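PDB 6JF1: lipoprotein from Streptococcus pneumoniae serotype 4, which binds L-methionine as the substrate-binding lipoprotein of an ABC importer and probably hands it to the membrane part of that transporter. Local coordinates for residues A[48-53]-A[252-257]; A[124-129]-A[152-157]. All blocks are in the same frame, centred on the assembly; numbering follows the deposited sequence.

Contact 1 (A[48-53]-A[252-257])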
loop_
_atom_site.group_PDB
_atom_site.type_symbol
_atom_site.label_atom_id
_atom_site.label_comp_id
_atom_site.label_asym_id
_atom_site.label_seq_id
_atom_site.Cartn_x
_atom_site.Cartn_y
_atom_site.Cartn_z
ATOM N N GLU A 48 6.271 10.854 -20.096
ATOM C CA GLU A 48 7.313 11.526 -20.848
ATOM C C GLU A 48 8.111 10.482 -21.644
ATOM O O GLU A 48 8.409 10.714 -22.804
ATOM C CB GLU A 48 8.078 12.406 -19.852
ATOM C CG GLU A 48 9.456 12.887 -20.267
ATOM C CD GLU A 48 10.231 13.418 -19.061
ATOM O OE1 GLU A 48 11.474 13.306 -19.044
ATOM O OE2 GLU A 48 9.573 13.925 -18.118
ATOM N N LEU A 49 8.336 9.290 -21.077
ATOM C CA LEU A 49 9.079 8.223 -21.776
ATOM C C LEU A 49 8.263 7.553 -22.884
ATOM O O LEU A 49 8.872 7.004 -23.783
ATOM C CB LEU A 49 9.549 7.166 -20.768
ATOM C CG LEU A 49 10.623 7.649 -19.795
ATOM C CD1 LEU A 49 10.854 6.627 -18.694
ATOM C CD2 LEU A 49 11.938 7.949 -20.518
ATOM N N VAL A 50 6.936 7.468 -22.786
ATOM C CA VAL A 50 6.217 6.669 -23.778
ATOM C C VAL A 50 5.492 7.578 -24.781
ATOM O O VAL A 50 4.737 7.087 -25.620
ATOM C CB VAL A 50 5.267 5.648 -23.125
ATOM C CG1 VAL A 50 6.023 4.743 -22.150
ATOM C CG2 VAL A 50 4.094 6.332 -22.439
ATOM N N LYS A 51 5.730 8.887 -24.664
ATOM C CA LYS A 51 5.095 9.935 -25.469
ATOM C C LYS A 51 5.447 9.717 -26.949
ATOM O O LYS A 51 4.588 9.705 -27.812
ATOM C CB LYS A 51 5.661 11.294 -25.033
ATOM C CG LYS A 51 4.724 12.487 -25.165
ATOM C CD LYS A 51 5.238 13.730 -24.433
ATOM C CE LYS A 51 4.553 15.022 -24.836
ATOM N N LYS A 52 6.720 9.517 -27.230
ATOM C CA LYS A 52 7.175 9.281 -28.593
ATOM C C LYS A 52 6.508 8.018 -29.137
ATOM O O LYS A 52 6.345 7.901 -30.346
ATOM C CB LYS A 52 8.702 9.146 -28.642
ATOM N N ASP A 53 6.108 7.097 -28.264
ATOM C CA ASP A 53 5.467 5.874 -28.721
ATOM C C ASP A 53 3.980 6.108 -28.982
ATOM O O ASP A 53 3.289 5.175 -29.326
ATOM C CB ASP A 53 5.637 4.714 -27.740
ATOM C CG ASP A 53 7.089 4.294 -27.599
ATOM O OD1 ASP A 53 7.694 3.929 -28.636
ATOM O OD2 ASP A 53 7.613 4.360 -26.458
ATOM N N ILE A 252 5.546 -0.876 -19.075
ATOM C CA ILE A 252 6.337 -1.620 -18.127
ATOM C C ILE A 252 7.801 -1.292 -18.358
ATOM O O ILE A 252 8.505 -1.079 -17.394
ATOM C CB ILE A 252 6.070 -3.136 -18.172
ATOM C CG1 ILE A 252 4.699 -3.451 -17.570
ATOM C CG2 ILE A 252 7.170 -3.916 -17.441
ATOM C CD1 ILE A 252 4.265 -4.888 -17.842
ATOM N N ALA A 253 8.224 -1.243 -19.623
ATOM C CA ALA A 253 9.619 -0.912 -19.909
ATOM C C ALA A 253 9.960 0.469 -19.331
ATOM O O ALA A 253 11.071 0.660 -18.766
ATOM C CB ALA A 253 9.889 -0.943 -21.401
ATOM N N ALA A 254 9.045 1.439 -19.477
ATOM C CA ALA A 254 9.288 2.766 -18.956
ATOM C C ALA A 254 9.347 2.733 -17.424
ATOM O O ALA A 254 10.214 3.348 -16.867
ATOM C CB ALA A 254 8.203 3.716 -19.425
ATOM N N TYR A 255 8.432 2.036 -16.740
ATOM C CA TYR A 255 8.525 1.947 -15.265
ATOM C C TYR A 255 9.924 1.413 -14.868
ATOM O O TYR A 255 10.586 1.942 -13.990
ATOM C CB TYR A 255 7.349 1.134 -14.695
ATOM C CG TYR A 255 6.971 1.406 -13.245
ATOM C CD1 TYR A 255 7.880 1.252 -12.217
ATOM C CD2 TYR A 255 5.701 1.862 -12.898
ATOM C CE1 TYR A 255 7.548 1.501 -10.890
ATOM C CE2 TYR A 255 5.338 2.115 -11.584
ATOM C CZ TYR A 255 6.272 1.951 -10.578
ATOM O OH TYR A 255 5.902 2.159 -9.290
ATOM N N HIS A 256 10.383 0.343 -15.517
ATOM C CA HIS A 256 11.615 -0.304 -15.136
ATOM C C HIS A 256 12.836 0.422 -15.742
ATOM O O HIS A 256 13.733 -0.188 -16.343
ATOM C CB HIS A 256 11.495 -1.789 -15.518
ATOM C CG HIS A 256 10.702 -2.575 -14.521
ATOM N ND1 HIS A 256 10.611 -3.950 -14.586
ATOM C CD2 HIS A 256 10.024 -2.185 -13.397
ATOM C CE1 HIS A 256 9.882 -4.387 -13.544
ATOM N NE2 HIS A 256 9.501 -3.306 -12.798
ATOM N N THR A 257 12.926 1.724 -15.586
ATOM C CA THR A 257 14.128 2.437 -16.060
ATOM C C THR A 257 14.919 2.957 -14.864
ATOM O O THR A 257 14.388 3.088 -13.720
ATOM C CB THR A 257 13.761 3.582 -17.004
ATOM O OG1 THR A 257 12.817 4.410 -16.312
ATOM C CG2 THR A 257 13.217 3.072 -18.319
#
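Leu49 and Val50 both meet the methyl of Ala254, where the end of helix 41-50 closes against the end of helix 245-255. Val50 touches Ala254 CB through CG1 at 3.6 Å. Leu49 meets the same methyl with its own CB, 3.9 Å from Ala254 CB, and its CD1 comes almost as near. In Leu49 the CG stands anti to the carbonyl carbon (chi1 -68°), which carries CD1 over the alanine and on toward Thr257. There the leucine and the threonine reach toward each other tip to tip, with CD1 3.8 Å from Thr257 OG1 and equally 3.8 Å from Ala254 O. The backbones come nearest at Leu49 and Ala254, where the CA atoms are 6.1 Å apart, a spacing that the short alanine side chain permits.

This is helix-to-helix packing within the domain built on the sheet that contains strand 100-107, in a family of two-domain binding proteins. Thr257 is the N-cap of helix 258-267, and its OG1 is also engaged with Val260 N. The same hydroxyl donates to Ala254 O over 2.9 Å, in the carbonyl plane with a C=O...donor angle of 159°, so the two oxygens that CD1 meets are already hydrogen-bonded to each other. Leu49 also touches Val260, while Ala254 leans on Ile46, one turn earlier in helix 41-50.

Contact 2 (A[124-129]-A[152-157])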
loop_
_atom_site.group_PDB
_atom_site.type_symbol
_atom_site.label_atom_id
_atom_site.label_comp_id
_atom_site.label_asym_id
_atom_site.label_seq_id
_atom_site.Cartn_x
_atom_site.Cartn_y
_atom_site.Cartn_z
ATOM N N THR A 124 7.891 8.550 21.838
ATOM C CA THR A 124 9.054 8.393 21.028
ATOM C C THR A 124 9.606 6.973 21.205
ATOM O O THR A 124 10.587 6.653 20.580
ATOM C CB THR A 124 10.073 9.509 21.293
ATOM O OG1 THR A 124 10.613 9.241 22.587
ATOM N N LYS A 125 8.982 6.116 22.018
ATOM C CA LYS A 125 9.394 4.680 22.053
ATOM C C LYS A 125 8.159 3.791 22.263
ATOM O O LYS A 125 7.164 4.225 22.861
ATOM C CB LYS A 125 10.457 4.418 23.123
ATOM N N VAL A 126 8.247 2.551 21.779
ATOM C CA VAL A 126 7.147 1.556 21.903
ATOM C C VAL A 126 6.793 1.342 23.378
ATOM O O VAL A 126 5.609 1.283 23.748
ATOM C CB VAL A 126 7.502 0.222 21.214
ATOM C CG1 VAL A 126 6.466 -0.853 21.511
ATOM C CG2 VAL A 126 7.658 0.393 19.713
ATOM N N GLU A 127 7.833 1.232 24.198
ATOM C CA GLU A 127 7.733 0.950 25.645
ATOM C C GLU A 127 6.862 2.006 26.346
ATOM O O GLU A 127 6.253 1.717 27.374
ATOM C CB GLU A 127 9.137 0.760 26.239
ATOM C CG GLU A 127 9.849 2.058 26.593
ATOM N N ASP A 128 6.715 3.187 25.759
ATOM C CA ASP A 128 5.947 4.268 26.378
ATOM C C ASP A 128 4.456 4.177 26.027
ATOM O O ASP A 128 3.643 4.929 26.608
ATOM C CB ASP A 128 6.503 5.646 26.005
ATOM C CG ASP A 128 7.964 5.858 26.385
ATOM O OD1 ASP A 128 8.575 4.929 26.963
ATOM O OD2 ASP A 128 8.479 6.958 26.108
ATOM N N ILE A 129 4.057 3.314 25.089
ATOM C CA ILE A 129 2.609 3.201 24.838
ATOM C C ILE A 129 1.977 2.821 26.187
ATOM O O ILE A 129 2.484 1.950 26.875
ATOM C CB ILE A 129 2.268 2.215 23.690
ATOM C CG1 ILE A 129 2.730 2.730 22.323
ATOM C CG2 ILE A 129 0.779 1.902 23.670
ATOM C CD1 ILE A 129 3.152 1.640 21.356
ATOM N N GLN A 152 3.577 -7.763 17.097
ATOM C CA GLN A 152 4.230 -8.831 17.817
ATOM C C GLN A 152 5.749 -8.630 17.783
ATOM O O GLN A 152 6.390 -8.658 18.810
ATOM C CB GLN A 152 3.826 -10.198 17.276
ATOM C CG GLN A 152 4.686 -11.316 17.853
ATOM C CD GLN A 152 4.192 -12.682 17.458
ATOM O OE1 GLN A 152 3.541 -13.378 18.252
ATOM N NE2 GLN A 152 4.466 -13.060 16.218
ATOM N N SER A 153 6.337 -8.439 16.606
ATOM C CA SER A 153 7.777 -8.210 16.534
ATOM C C SER A 153 8.180 -6.958 17.355
ATOM O O SER A 153 9.296 -6.908 17.864
ATOM C CB SER A 153 8.237 -8.170 15.085
ATOM O OG SER A 153 7.950 -6.904 14.530
ATOM N N ALA A 154 7.293 -5.968 17.546
ATOM C CA ALA A 154 7.608 -4.779 18.395
ATOM C C ALA A 154 7.505 -5.109 19.898
ATOM O O ALA A 154 7.629 -4.224 20.753
ATOM C CB ALA A 154 6.706 -3.605 18.035
ATOM N N GLY A 155 7.159 -6.354 20.212
ATOM C CA GLY A 155 7.052 -6.844 21.564
ATOM C C GLY A 155 5.788 -6.436 22.301
ATOM O O GLY A 155 5.759 -6.503 23.533
ATOM N N LEU A 156 4.727 -6.060 21.604
ATOM C CA LEU A 156 3.536 -5.552 22.288
ATOM C C LEU A 156 2.518 -6.681 22.518
ATOM O O LEU A 156 1.616 -6.530 23.331
ATOM C CB LEU A 156 2.912 -4.462 21.415
ATOM C CG LEU A 156 3.681 -3.146 21.336
ATOM C CD1 LEU A 156 3.306 -2.385 20.060
ATOM C CD2 LEU A 156 3.400 -2.296 22.575
ATOM N N ILE A 157 2.603 -7.765 21.755
ATOM C CA ILE A 157 1.557 -8.820 21.750
ATOM C C ILE A 157 2.250 -10.118 21.339
ATOM O O ILE A 157 3.380 -10.076 20.842
ATOM C CB ILE A 157 0.366 -8.499 20.800
ATOM C CG1 ILE A 157 0.734 -8.440 19.308
ATOM C CG2 ILE A 157 -0.397 -7.257 21.235
ATOM C CD1 ILE A 157 -0.467 -8.209 18.363
#
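Val126 projects from a short 3-10 turn, residues 126-128, and lays its CG1 methyl against the branched end of Leu156. This one methyl meets three carbons of the leucine: CG1 lies 3.6 Å from Leu156 CG, 3.6 Å from CD2 and 3.8 Å from CD1. Such near-equal spacings place the bump over the fork of the leucine rather than beside a single branch, and the two side chains run oblique to one another. The valine rotamer explains the fit, for with CG1 anti to the backbone N (chi1 172°) that methyl alone reaches the fork. Both valine methyls, CG1 and CG2, stand 4.4 Å from Ala154 CB, a loose contact. CG1 also lies 3.6 Å from Ala154 O, a van der Waals contact of a methyl with a carbonyl oxygen.

Ile129 adds a second bump: its CD1 reaches Leu156 CD2 at 4.1 Å, with the side chains crossing at about a right angle. What passes directly between the segments is van der Waals contact, without a hydrogen bond. Leu179 touches both Ile129 and Leu156, continuing the apolar cluster, and Lys177 NZ bonds to the carbonyl oxygens of Glu127 and Ile129.

The receiving surface is shaped by the chain reversal at the end of helix 141-153, where Gly155 has positive phi (78°) and two backbone bonds lead back into the last turn. This is a Schellman motif with the apolar pairing that commonly accompanies it: Leu156 packs back on Leu151 while its fork receives Val126 and Ile129.

In the fold
Contact 1 and contact 2 are on opposite sides of the chain's centre, with 43 Å between their centres and about 26 Å between their nearest atoms. Contact 2 is nested in sequence inside the long loop closed by contact 1. This fits a two-lobed binding protein in which the chain leaves one lobe, builds the other and returns. The methionine pocket draws on scattered residues such as Tyr65, Phe82, Asn143, Arg146 and Asn231; Asn143 and Arg146 lie on helix 141-153, whose C-terminal end forms contact 2. At contact 1 the Val50 side chain is about 11 Å from a zinc ion, too far for coordination, and the zinc ligand Asp44 on helix 41-50 is about 10 Å from the Leu49 side chain.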